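Local coordinates for DNA fragmentation factor subunit beta (Mus musculus, PDB 1V0D), which cleaves chromosomal DNA during apoptosis, inducing its fragmentation and the condensation of chromatin, at residues Ala278-Phe290 and Leu315-Thr327. Sequence-based numbering, arbitrary orientation.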
# COMPACT_ATOMS: atom_id res chain seq x y z
N ALA A 278 9.84 7.16 31.22
CA ALA A 278 10.82 6.38 31.98
C ALA A 278 12.13 7.13 32.21
O ALA A 278 12.75 7.02 33.26
CB ALA A 278 11.10 5.05 31.28
N ILE A 279 12.54 7.90 31.21
CA ILE A 279 13.77 8.68 31.31
C ILE A 279 13.61 9.84 32.28
O ILE A 279 14.60 10.35 32.82
CB ILE A 279 14.18 9.22 29.93
CG1 ILE A 279 14.80 8.09 29.11
CG2 ILE A 279 15.17 10.36 30.08
CD1 ILE A 279 15.32 8.52 27.77
N GLN A 280 12.37 10.27 32.53
CA GLN A 280 12.13 11.37 33.45
C GLN A 280 11.98 10.84 34.87
O GLN A 280 12.19 11.57 35.84
CB GLN A 280 10.87 12.12 33.01
CG GLN A 280 10.92 12.49 31.53
CD GLN A 280 9.65 13.12 31.01
OE1 GLN A 280 8.54 12.85 31.49
NE2 GLN A 280 9.79 13.95 29.98
N ASP A 281 11.65 9.57 35.00
CA ASP A 281 11.47 8.92 36.29
C ASP A 281 12.58 9.20 37.30
O ASP A 281 12.31 9.52 38.46
CB ASP A 281 11.37 7.41 36.11
CG ASP A 281 11.16 6.68 37.42
OD1 ASP A 281 9.99 6.49 37.82
OD2 ASP A 281 12.18 6.32 38.06
N GLY A 282 13.82 9.03 36.88
CA GLY A 282 14.91 9.25 37.81
C GLY A 282 15.70 7.97 37.97
O GLY A 282 16.91 8.00 38.18
N ARG A 283 15.01 6.83 37.89
CA ARG A 283 15.69 5.55 38.00
C ARG A 283 16.46 5.33 36.70
O ARG A 283 16.16 5.94 35.68
CB ARG A 283 14.68 4.42 38.23
CG ARG A 283 14.29 4.22 39.69
CD ARG A 283 13.02 3.38 39.85
NE ARG A 283 11.85 4.08 39.31
CZ ARG A 283 10.66 3.52 39.09
NH1 ARG A 283 10.45 2.23 39.37
NH2 ARG A 283 9.67 4.25 38.59
N GLU A 284 17.46 4.46 36.75
CA GLU A 284 18.26 4.19 35.56
C GLU A 284 17.44 3.37 34.57
O GLU A 284 16.94 2.29 34.90
CB GLU A 284 19.53 3.43 35.95
CG GLU A 284 20.75 3.76 35.12
CD GLU A 284 21.81 2.68 35.25
OE1 GLU A 284 21.98 2.17 36.39
OE2 GLU A 284 22.47 2.34 34.23
N VAL A 285 17.32 3.87 33.34
CA VAL A 285 16.55 3.19 32.32
C VAL A 285 17.25 2.08 31.56
O VAL A 285 18.36 2.25 31.05
CB VAL A 285 16.02 4.20 31.29
CG1 VAL A 285 15.26 3.47 30.21
CG2 VAL A 285 15.12 5.20 31.96
N ASN A 286 16.58 0.94 31.48
CA ASN A 286 17.10 -0.22 30.76
C ASN A 286 16.77 -0.03 29.29
O ASN A 286 15.96 -0.76 28.72
CB ASN A 286 16.45 -1.50 31.29
CG ASN A 286 16.77 -2.71 30.44
OD1 ASN A 286 17.86 -2.80 29.86
ND2 ASN A 286 15.83 -3.64 30.36
N TRP A 287 17.42 0.96 28.67
CA TRP A 287 17.18 1.30 27.27
C TRP A 287 17.24 0.13 26.29
O TRP A 287 16.62 0.18 25.23
CB TRP A 287 18.13 2.43 26.82
CG TRP A 287 19.57 2.06 26.70
CD1 TRP A 287 20.56 2.35 27.59
CD2 TRP A 287 20.19 1.35 25.63
NE1 TRP A 287 21.77 1.86 27.14
CE2 TRP A 287 21.57 1.24 25.94
CE3 TRP A 287 19.72 0.79 24.43
CZ2 TRP A 287 22.48 0.58 25.09
CZ3 TRP A 287 20.63 0.14 23.58
CH2 TRP A 287 21.99 0.04 23.92
N GLU A 288 17.97 -0.93 26.63
CA GLU A 288 18.05 -2.08 25.73
C GLU A 288 16.65 -2.66 25.50
O GLU A 288 16.35 -3.18 24.43
CB GLU A 288 18.98 -3.16 26.30
CG GLU A 288 20.46 -2.86 26.17
CD GLU A 288 20.94 -1.78 27.13
OE1 GLU A 288 20.11 -1.29 27.94
OE2 GLU A 288 22.14 -1.42 27.08
N TYR A 289 15.81 -2.58 26.54
CA TYR A 289 14.45 -3.11 26.47
C TYR A 289 13.65 -2.36 25.40
O TYR A 289 13.00 -2.99 24.55
CB TYR A 289 13.76 -2.99 27.84
CG TYR A 289 12.29 -3.36 27.81
CD1 TYR A 289 11.87 -4.57 27.25
CD2 TYR A 289 11.31 -2.50 28.30
CE1 TYR A 289 10.52 -4.90 27.17
CE2 TYR A 289 9.96 -2.82 28.23
CZ TYR A 289 9.56 -4.02 27.66
OH TYR A 289 8.22 -4.33 27.53
N PHE A 290 13.72 -1.03 25.45
CA PHE A 290 13.03 -0.17 24.49
C PHE A 290 13.59 -0.38 23.09
O PHE A 290 12.86 -0.27 22.09
CB PHE A 290 13.18 1.30 24.90
CG PHE A 290 12.45 1.64 26.16
CD1 PHE A 290 13.09 1.60 27.39
CD2 PHE A 290 11.09 1.92 26.12
CE1 PHE A 290 12.38 1.84 28.58
CE2 PHE A 290 10.36 2.16 27.30
CZ PHE A 290 11.02 2.12 28.53
N LEU A 315 -2.10 -2.99 24.22
CA LEU A 315 -0.98 -3.50 25.00
C LEU A 315 -0.19 -2.38 25.68
O LEU A 315 -0.30 -1.21 25.32
CB LEU A 315 -0.02 -4.31 24.12
CG LEU A 315 -0.44 -5.61 23.42
CD1 LEU A 315 -1.32 -6.44 24.33
CD2 LEU A 315 -1.17 -5.27 22.15
N GLU A 316 0.62 -2.77 26.67
CA GLU A 316 1.47 -1.84 27.42
C GLU A 316 2.87 -2.43 27.63
O GLU A 316 3.08 -3.63 27.44
CB GLU A 316 0.84 -1.55 28.78
CG GLU A 316 -0.03 -0.32 28.84
CD GLU A 316 -0.43 0.04 30.27
OE1 GLU A 316 -1.16 -0.77 30.90
OE2 GLU A 316 -0.02 1.12 30.77
N CYS A 317 3.82 -1.60 28.02
CA CYS A 317 5.17 -2.09 28.26
C CYS A 317 5.23 -2.89 29.56
O CYS A 317 4.39 -2.73 30.45
CB CYS A 317 6.17 -0.93 28.35
SG CYS A 317 6.57 -0.13 26.76
N ASP A 318 6.25 -3.73 29.66
CA ASP A 318 6.42 -4.56 30.84
C ASP A 318 7.06 -3.81 32.00
O ASP A 318 8.27 -3.60 32.05
CB ASP A 318 7.24 -5.80 30.49
CG ASP A 318 7.50 -6.68 31.68
OD1 ASP A 318 7.82 -7.87 31.49
OD2 ASP A 318 7.38 -6.18 32.82
N ARG A 319 6.21 -3.42 32.94
CA ARG A 319 6.58 -2.67 34.14
C ARG A 319 7.91 -3.10 34.76
O ARG A 319 8.68 -2.26 35.24
CB ARG A 319 5.41 -2.81 35.15
CG ARG A 319 5.67 -2.46 36.62
CD ARG A 319 6.22 -3.66 37.39
NE ARG A 319 6.95 -3.24 38.58
CZ ARG A 319 7.74 -2.18 38.63
NH1 ARG A 319 7.91 -1.39 37.57
NH2 ARG A 319 8.39 -1.88 39.75
N SER A 320 8.19 -4.39 34.73
CA SER A 320 9.40 -4.93 35.33
C SER A 320 10.68 -4.88 34.49
O SER A 320 11.77 -5.15 35.02
CB SER A 320 9.15 -6.37 35.73
OG SER A 320 9.03 -7.17 34.57
N ARG A 321 10.58 -4.56 33.20
CA ARG A 321 11.77 -4.52 32.35
C ARG A 321 12.20 -3.12 31.96
O ARG A 321 13.19 -2.94 31.26
CB ARG A 321 11.53 -5.33 31.07
CG ARG A 321 11.11 -6.76 31.31
CD ARG A 321 10.82 -7.46 29.99
NE ARG A 321 11.99 -7.51 29.12
CZ ARG A 321 11.96 -7.96 27.86
NH1 ARG A 321 10.82 -8.38 27.34
NH2 ARG A 321 13.07 -7.97 27.13
N ILE A 322 11.46 -2.11 32.42
CA ILE A 322 11.78 -0.74 32.08
C ILE A 322 13.05 -0.19 32.74
O ILE A 322 13.84 0.50 32.08
CB ILE A 322 10.57 0.18 32.40
CG1 ILE A 322 9.41 -0.19 31.47
CG2 ILE A 322 10.96 1.64 32.25
CD1 ILE A 322 8.12 0.55 31.74
N TYR A 323 13.27 -0.52 34.01
CA TYR A 323 14.46 -0.02 34.70
C TYR A 323 15.51 -1.07 35.03
O TYR A 323 15.20 -2.25 35.19
CB TYR A 323 14.07 0.70 35.99
CG TYR A 323 13.07 1.83 35.79
CD1 TYR A 323 11.73 1.64 36.08
CD2 TYR A 323 13.48 3.07 35.32
CE1 TYR A 323 10.81 2.66 35.92
CE2 TYR A 323 12.57 4.10 35.15
CZ TYR A 323 11.24 3.88 35.45
OH TYR A 323 10.31 4.89 35.25
N ARG A 324 16.76 -0.63 35.13
CA ARG A 324 17.86 -1.53 35.44
C ARG A 324 17.81 -1.92 36.90
O ARG A 324 17.69 -1.05 37.77
CB ARG A 324 19.21 -0.88 35.14
CG ARG A 324 19.53 -0.71 33.67
CD ARG A 324 20.99 -0.30 33.49
NE ARG A 324 21.26 0.27 32.18
CZ ARG A 324 21.02 -0.35 31.03
NH1 ARG A 324 20.50 -1.57 31.02
NH2 ARG A 324 21.31 0.24 29.88
N PRO A 325 17.91 -3.22 37.19
CA PRO A 325 17.88 -3.80 38.54
C PRO A 325 18.96 -3.19 39.41
O PRO A 325 20.12 -3.12 39.01
CB PRO A 325 18.14 -5.27 38.29
CG PRO A 325 17.51 -5.49 36.97
CD PRO A 325 17.98 -4.29 36.19
N GLN A 326 18.57 -2.74 40.61
CA GLN A 326 19.54 -2.17 41.54
C GLN A 326 20.18 -3.37 42.24
O GLN A 326 19.50 -4.13 42.94
CB GLN A 326 18.83 -1.28 42.56
N THR A 327 21.48 -3.56 42.02
CA THR A 327 22.20 -4.68 42.63
C THR A 327 22.34 -4.46 44.13
O THR A 327 23.20 -3.69 44.58
CB THR A 327 23.60 -4.86 42.00
OG1 THR A 327 23.46 -5.25 40.62
CG2 THR A 327 24.39 -5.95 42.73
O HOH W 1 14.85 -6.51 28.85
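V285 and Y323 form a single antiparallel beta bridge, a non-hydrogen-bonded pair, that fastens segment 315-327 to the loop joining helices 267-281 and 287-295. Two backbone bonds flank it: R324 N gives to E284 O (2.9 Å) and N286 N to I322 O. Beside them the N286 side chain, CG anti to the backbone N (chi1 170°), carries ND2 to R321 O, to which it donates at 2.9 Å, nearly straight (161°) and in the carbonyl plane. Earlier in 315-327, D318 N donates to Y289 OH (3.0 Å). R321 CB sits over the face of the Y289 ring in a CH-pi contact, and Y289 CD1 lies over one face of the R321 guanidinium; R321 NH2 also donates to a water. A leucine in place of Y289 would probably leave D318 N without its acceptor and R321 CB without a ring face to rest on. I322 CG2 packs on A278 CB and at the edge of the F290 ring, with T274 of helix 267-281 adjoining. At the surface, the R283 guanidinium stacks on Y323, planes 26° apart, while D281 OD2 accepts from both N and NE of R283. R324 is salt-bridged to two glutamates: NE meets E284 OE2 weakly, and NH2 donates to the syn lone pair of E288 OE1 at 2.7 Å.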